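Local coordinates for protein beta-galacturonidase (Eisenbergiella tayi, PDB 6NCW) that hydrolyses beta-galacturonides as a family 2 glycoside hydrolase, and may also have beta-glucuronidase activity, at residues Gly274-Glu279 against Ile463-Ala468; Glu493-Val498 against Val507-Phe512. One frame throughout, in Å; residues are numbered along the deposited sequence.

How the interactions relate
Both contacts are buried in the barrel domain and meet at strand 504-509, which lies between strands 268-276 and 461-466. Interaction 1 reaches past that strand inside the barrel, joining its two neighbours beside the sugar-binding site; interaction 2 lies on its other side, where helix 484-500 packs against the barrel wall. The chemistry follows the place: a thiol against a carbonyl and the stem of a ligand-binding glutamate inside, purely aliphatic branches outside. Interaction 1 is also the smaller, burying 78 Å² against 159 Å². The two are stitched together by a probable backbone hydrogen bond from Cys276 N to Ile509 O, 2.8 Å long.

Interaction 1 of 2, residues Gly274-Glu279 against Ile463-Ala468; sequences GFCRHE and ITEIGA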
loop_
_atom_site.group_PDB
_atom_site.type_symbol
_atom_site.label_atom_id
_atom_site.label_comp_id
_atom_site.label_asym_id
_atom_site.label_seq_id
_atom_site.Cartn_x
_atom_site.Cartn_y
_atom_site.Cartn_z
ATOM N N GLY A 274 29.799 1.070 -1.363
ATOM C CA GLY A 274 29.256 2.066 -0.471
ATOM C C GLY A 274 27.780 2.381 -0.661
ATOM O O GLY A 274 27.131 1.990 -1.651
ATOM N N PHE A 275 27.266 3.131 0.314
ATOM C CA PHE A 275 25.949 3.739 0.278
ATOM C C PHE A 275 26.044 5.214 0.618
ATOM O O PHE A 275 26.729 5.607 1.573
ATOM C CB PHE A 275 24.980 3.057 1.245
ATOM C CG PHE A 275 24.323 1.845 0.664
ATOM C CD1 PHE A 275 23.226 1.979 -0.174
ATOM C CD2 PHE A 275 24.802 0.570 0.952
ATOM C CE1 PHE A 275 22.622 0.849 -0.735
ATOM C CE2 PHE A 275 24.202 -0.553 0.410
ATOM C CZ PHE A 275 23.107 -0.414 -0.441
ATOM N N CYS A 276 25.349 6.027 -0.160
ATOM C CA CYS A 276 25.009 7.350 0.314
ATOM C C CYS A 276 23.937 7.196 1.384
ATOM O O CYS A 276 22.974 6.454 1.193
ATOM C CB CYS A 276 24.506 8.215 -0.838
ATOM S SG CYS A 276 25.747 8.521 -2.139
ATOM N N ARG A 277 24.110 7.863 2.525
ATOM C CA ARG A 277 23.100 7.809 3.574
ATOM C C ARG A 277 22.907 9.195 4.170
ATOM O O ARG A 277 23.854 9.781 4.714
ATOM C CB ARG A 277 23.475 6.797 4.665
ATOM C CG ARG A 277 22.505 6.777 5.859
ATOM C CD ARG A 277 23.036 5.875 6.979
ATOM N NE ARG A 277 22.236 5.952 8.200
ATOM C CZ ARG A 277 22.403 6.860 9.160
ATOM N NH1 ARG A 277 23.339 7.794 9.036
ATOM N NH2 ARG A 277 21.624 6.839 10.241
ATOM N N HIS A 278 21.676 9.699 4.060
ATOM C CA HIS A 278 21.216 10.886 4.778
ATOM C C HIS A 278 20.901 10.553 6.232
ATOM O O HIS A 278 20.444 9.453 6.555
ATOM C CB HIS A 278 19.939 11.454 4.123
ATOM C CG HIS A 278 20.205 12.473 3.061
ATOM N ND1 HIS A 278 20.738 13.714 3.342
ATOM C CD2 HIS A 278 20.044 12.426 1.716
ATOM C CE1 HIS A 278 20.882 14.391 2.218
ATOM N NE2 HIS A 278 20.452 13.639 1.219
ATOM N N GLU A 279 21.097 11.534 7.105
ATOM C CA GLU A 279 20.518 11.486 8.448
ATOM C C GLU A 279 19.034 11.843 8.329
ATOM O O GLU A 279 18.632 13.004 8.475
ATOM C CB GLU A 279 21.253 12.434 9.395
ATOM C CG GLU A 279 22.727 12.025 9.662
ATOM C CD GLU A 279 23.421 12.896 10.741
ATOM O OE1 GLU A 279 24.358 12.399 11.426
ATOM O OE2 GLU A 279 23.036 14.078 10.883
ATOM N N ILE A 463 32.676 6.550 -8.464
ATOM C CA ILE A 463 31.286 6.936 -8.715
ATOM C C ILE A 463 30.643 7.212 -7.355
ATOM O O ILE A 463 30.376 6.285 -6.582
ATOM C CB ILE A 463 30.510 5.847 -9.469
ATOM C CG1 ILE A 463 31.109 5.602 -10.863
ATOM C CG2 ILE A 463 29.016 6.230 -9.565
ATOM C CD1 ILE A 463 31.216 6.863 -11.699
ATOM N N THR A 464 30.408 8.482 -7.047
ATOM C CA THR A 464 29.916 8.838 -5.726
ATOM C C THR A 464 28.395 8.824 -5.636
ATOM O O THR A 464 27.866 8.909 -4.521
ATOM C CB THR A 464 30.457 10.215 -5.299
ATOM O OG1 THR A 464 30.537 11.092 -6.434
ATOM C CG2 THR A 464 31.831 10.041 -4.676
ATOM N N GLU A 465 27.699 8.693 -6.772
ATOM C CA GLU A 465 26.252 8.464 -6.828
ATOM C C GLU A 465 25.927 7.700 -8.099
ATOM O O GLU A 465 26.383 8.093 -9.170
ATOM C CB GLU A 465 25.450 9.780 -6.828
ATOM C CG GLU A 465 25.380 10.459 -5.472
ATOM C CD GLU A 465 24.736 11.841 -5.511
ATOM O OE1 GLU A 465 25.128 12.662 -4.648
ATOM O OE2 GLU A 465 23.858 12.105 -6.379
ATOM N N ILE A 466 25.178 6.606 -7.961
ATOM C CA ILE A 466 24.439 5.975 -9.051
ATOM C C ILE A 466 23.236 5.260 -8.433
ATOM O O ILE A 466 23.313 4.740 -7.316
ATOM C CB ILE A 466 25.351 5.004 -9.853
ATOM C CG1 ILE A 466 24.710 4.587 -11.178
ATOM C CG2 ILE A 466 25.697 3.770 -9.022
ATOM C CD1 ILE A 466 25.750 4.079 -12.205
ATOM N N GLY A 467 22.115 5.229 -9.152
ATOM C CA GLY A 467 20.942 4.551 -8.625
ATOM C C GLY A 467 19.682 4.881 -9.412
ATOM O O GLY A 467 19.741 5.373 -10.547
ATOM N N ALA A 468 18.538 4.603 -8.784
ATOM C CA ALA A 468 17.268 4.691 -9.495
ATOM C C ALA A 468 16.122 4.810 -8.496
ATOM O O ALA A 468 16.184 4.267 -7.388
ATOM C CB ALA A 468 17.060 3.461 -10.387
#
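Cys276 meets Thr464 and Glu465 of strand 461-466 through a single sulphur. Cys276 SG stops 3.2 Å from Thr464 O, and the CB-SG bond aims almost exactly at that oxygen, at about 177° for CB-SG-O. A thiol hydrogen would lie well off this line, so the touch is a close end-on approach and not a hydrogen bond; Thr464 O is instead hydrogen-bonded to Arg309 NH1. The same sulphur rests 3.9 Å from Glu465 CG, on the aliphatic stem of that side chain. With chi1 -63°, SG stands beside its own backbone N, which directs it across to the facing strand. In the TIM barrel of this family, strands 268-276 and 461-466 both pair with 504-509 and not with each other, so the nearest CA atoms, of Cys276 and Glu465, remain 7.3 Å apart. A small, weakly polar cysteine suits this place, where a carbonyl oxygen and a methylene lie close by. Beyond the sulphur the fit is looser: the Thr464 side chain stands clear of 274-279 and hydrogen-bonds Asn428 OD1 through OG1, while Arg277-Glu279 veer off into a loop. Glu465, extended past CG (chi2 173°), carries its carboxylate toward the sugar pocket, where it binds galacturonate. There OE1 meets Arg309 in a salt bridge and hydrogen-bonds a glycerol, probably from crystallisation, and OE2 hydrogen-bonds Tyr430 OH, which together probably hold the group's rotation.

Interaction 2 of 2, residues Glu493-Val498 against Val507-Phe512; sequences EQLQAV and VYIWQF
Leu495 and Ile509 meet with their side chains crossed at about a right angle, each laying its branch end across the other. Leu495 CD2 sits 3.9 Å from Ile509 CD1, and Leu495 CD1 also reaches that methyl, at 4.1 Å, so the leucine fork straddles the end of the isoleucine. Leucine suits the helix here because its side chain, first directed along the flank, is long enough to bring both methyls round to the strand. Helix 484-500 and strand 504-509 are the last two elements of a beta-alpha-beta unit of the TIM barrel that begins with strand 461-466; helix 493-498 and strand 507-509 run nearly antiparallel (167°), their axes 10.2 Å apart at closest approach. Val498 and Val507 cross in the same way, with CG2 of Val498 3.8 Å from CG1 of Val507. At chi1 56° Val507 CG1 lies between its backbone N and carbonyl carbon, where it touches both Val498 and Leu495 CD2. Compact valines fit where the backbones come closest, Val498 CA and Val507 CA being 6.8 Å apart. Helix 544-553 closes the flank, with Val548 and Tyr552 against Ile509, while Tyr508 points away and hydrogen-bonds Ser307 and Tyr371.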
loop_
_atom_site.group_PDB
_atom_site.type_symbol
_atom_site.label_atom_id
_atom_site.label_comp_id
_atom_site.label_asym_id
_atom_site.label_seq_id
_atom_site.Cartn_x
_atom_site.Cartn_y
_atom_site.Cartn_z
ATOM N N GLU A 493 22.326 -3.441 -13.786
ATOM C CA GLU A 493 23.184 -2.936 -14.854
ATOM C C GLU A 493 24.177 -1.888 -14.353
ATOM O O GLU A 493 25.334 -1.867 -14.788
ATOM C CB GLU A 493 22.332 -2.347 -15.980
ATOM C CG GLU A 493 23.203 -1.868 -17.141
ATOM C CD GLU A 493 22.436 -1.179 -18.260
ATOM O OE1 GLU A 493 21.183 -1.173 -18.208
ATOM O OE2 GLU A 493 23.102 -0.637 -19.184
ATOM N N GLN A 494 23.736 -0.985 -13.477
ATOM C CA GLN A 494 24.624 0.065 -12.960
ATOM C C GLN A 494 25.813 -0.506 -12.197
ATOM O O GLN A 494 26.949 -0.057 -12.381
ATOM C CB GLN A 494 23.834 1.025 -12.065
ATOM C CG GLN A 494 22.876 1.901 -12.864
ATOM C CD GLN A 494 21.903 2.648 -11.984
ATOM O OE1 GLN A 494 21.790 2.357 -10.795
ATOM N NE2 GLN A 494 21.197 3.627 -12.560
ATOM N N LEU A 495 25.572 -1.495 -11.331
ATOM C CA LEU A 495 26.651 -2.019 -10.503
ATOM C C LEU A 495 27.608 -2.863 -11.334
ATOM O O LEU A 495 28.833 -2.809 -11.141
ATOM C CB LEU A 495 26.077 -2.832 -9.334
ATOM C CG LEU A 495 25.376 -2.019 -8.215
ATOM C CD1 LEU A 495 24.746 -2.931 -7.186
ATOM C CD2 LEU A 495 26.327 -1.050 -7.500
ATOM N N GLN A 496 27.061 -3.651 -12.264
ATOM C CA GLN A 496 27.898 -4.440 -13.158
ATOM C C GLN A 496 28.869 -3.545 -13.926
ATOM O O GLN A 496 30.050 -3.876 -14.060
ATOM C CB GLN A 496 27.005 -5.258 -14.096
ATOM C CG GLN A 496 27.616 -5.656 -15.427
ATOM C CD GLN A 496 28.748 -6.669 -15.315
ATOM O OE1 GLN A 496 28.753 -7.530 -14.421
ATOM N NE2 GLN A 496 29.724 -6.571 -16.234
ATOM N N ALA A 497 28.418 -2.367 -14.359
ATOM C CA ALA A 497 29.301 -1.494 -15.124
ATOM C C ALA A 497 30.386 -0.874 -14.242
ATOM O O ALA A 497 31.562 -0.881 -14.618
ATOM C CB ALA A 497 28.499 -0.415 -15.844
ATOM N N VAL A 498 30.023 -0.328 -13.069
ATOM C CA VAL A 498 31.019 0.378 -12.258
ATOM C C VAL A 498 32.122 -0.577 -11.802
ATOM O O VAL A 498 33.305 -0.232 -11.827
ATOM C CB VAL A 498 30.363 1.108 -11.055
ATOM C CG1 VAL A 498 29.373 2.161 -11.538
ATOM C CG2 VAL A 498 29.654 0.134 -10.132
ATOM N N VAL A 507 32.123 2.560 -5.830
ATOM C CA VAL A 507 30.826 3.205 -6.035
ATOM C C VAL A 507 30.145 3.438 -4.689
ATOM O O VAL A 507 30.270 2.626 -3.763
ATOM C CB VAL A 507 29.921 2.338 -6.954
ATOM C CG1 VAL A 507 29.752 0.935 -6.371
ATOM C CG2 VAL A 507 28.537 2.977 -7.112
ATOM N N TYR A 508 29.406 4.556 -4.583
ATOM C CA TYR A 508 28.384 4.740 -3.554
ATOM C C TYR A 508 27.029 4.773 -4.237
ATOM O O TYR A 508 26.758 5.657 -5.058
ATOM C CB TYR A 508 28.569 6.018 -2.730
ATOM C CG TYR A 508 29.785 6.016 -1.860
ATOM C CD1 TYR A 508 30.959 6.641 -2.281
ATOM C CD2 TYR A 508 29.778 5.388 -0.614
ATOM C CE1 TYR A 508 32.102 6.632 -1.493
ATOM C CE2 TYR A 508 30.910 5.386 0.187
ATOM C CZ TYR A 508 32.075 5.998 -0.264
ATOM O OH TYR A 508 33.210 5.997 0.518
ATOM N N ILE A 509 26.187 3.805 -3.891
ATOM C CA ILE A 509 24.809 3.812 -4.357
ATOM C C ILE A 509 24.068 5.017 -3.788
ATOM O O ILE A 509 24.142 5.316 -2.585
ATOM C CB ILE A 509 24.121 2.494 -3.969
ATOM C CG1 ILE A 509 24.709 1.348 -4.812
ATOM C CG2 ILE A 509 22.621 2.587 -4.223
ATOM C CD1 ILE A 509 24.451 -0.021 -4.275
ATOM N N TRP A 510 23.343 5.713 -4.654
ATOM C CA TRP A 510 22.356 6.687 -4.219
ATOM C C TRP A 510 21.011 5.973 -4.239
ATOM O O TRP A 510 20.494 5.676 -5.320
ATOM C CB TRP A 510 22.320 7.925 -5.124
ATOM C CG TRP A 510 21.285 8.873 -4.600
ATOM C CD1 TRP A 510 19.938 8.841 -4.845
ATOM C CD2 TRP A 510 21.495 9.929 -3.631
ATOM N NE1 TRP A 510 19.302 9.829 -4.120
ATOM C CE2 TRP A 510 20.234 10.507 -3.367
ATOM C CE3 TRP A 510 22.629 10.442 -2.979
ATOM C CZ2 TRP A 510 20.071 11.585 -2.485
ATOM C CZ3 TRP A 510 22.470 11.516 -2.104
ATOM C CH2 TRP A 510 21.190 12.071 -1.864
ATOM N N GLN A 511 20.431 5.686 -3.061
ATOM C CA GLN A 511 20.979 5.958 -1.748
ATOM C C GLN A 511 20.456 4.864 -0.822
ATOM O O GLN A 511 19.742 3.986 -1.253
ATOM C CB GLN A 511 20.592 7.365 -1.234
ATOM C CG GLN A 511 19.091 7.570 -1.033
ATOM C CD GLN A 511 18.748 8.891 -0.339
ATOM O OE1 GLN A 511 19.451 9.332 0.606
ATOM N NE2 GLN A 511 17.671 9.541 -0.809
ATOM N N PHE A 512 20.818 4.916 0.459
ATOM C CA PHE A 512 20.417 3.856 1.380
ATOM C C PHE A 512 18.898 3.798 1.555
ATOM O O PHE A 512 18.273 2.749 1.349
ATOM C CB PHE A 512 21.104 4.058 2.738
ATOM C CG PHE A 512 20.552 3.178 3.816
ATOM C CD1 PHE A 512 19.951 3.725 4.935
ATOM C CD2 PHE A 512 20.613 1.796 3.696
ATOM C CE1 PHE A 512 19.436 2.903 5.936
ATOM C CE2 PHE A 512 20.086 0.970 4.670
ATOM C CZ PHE A 512 19.506 1.520 5.800
#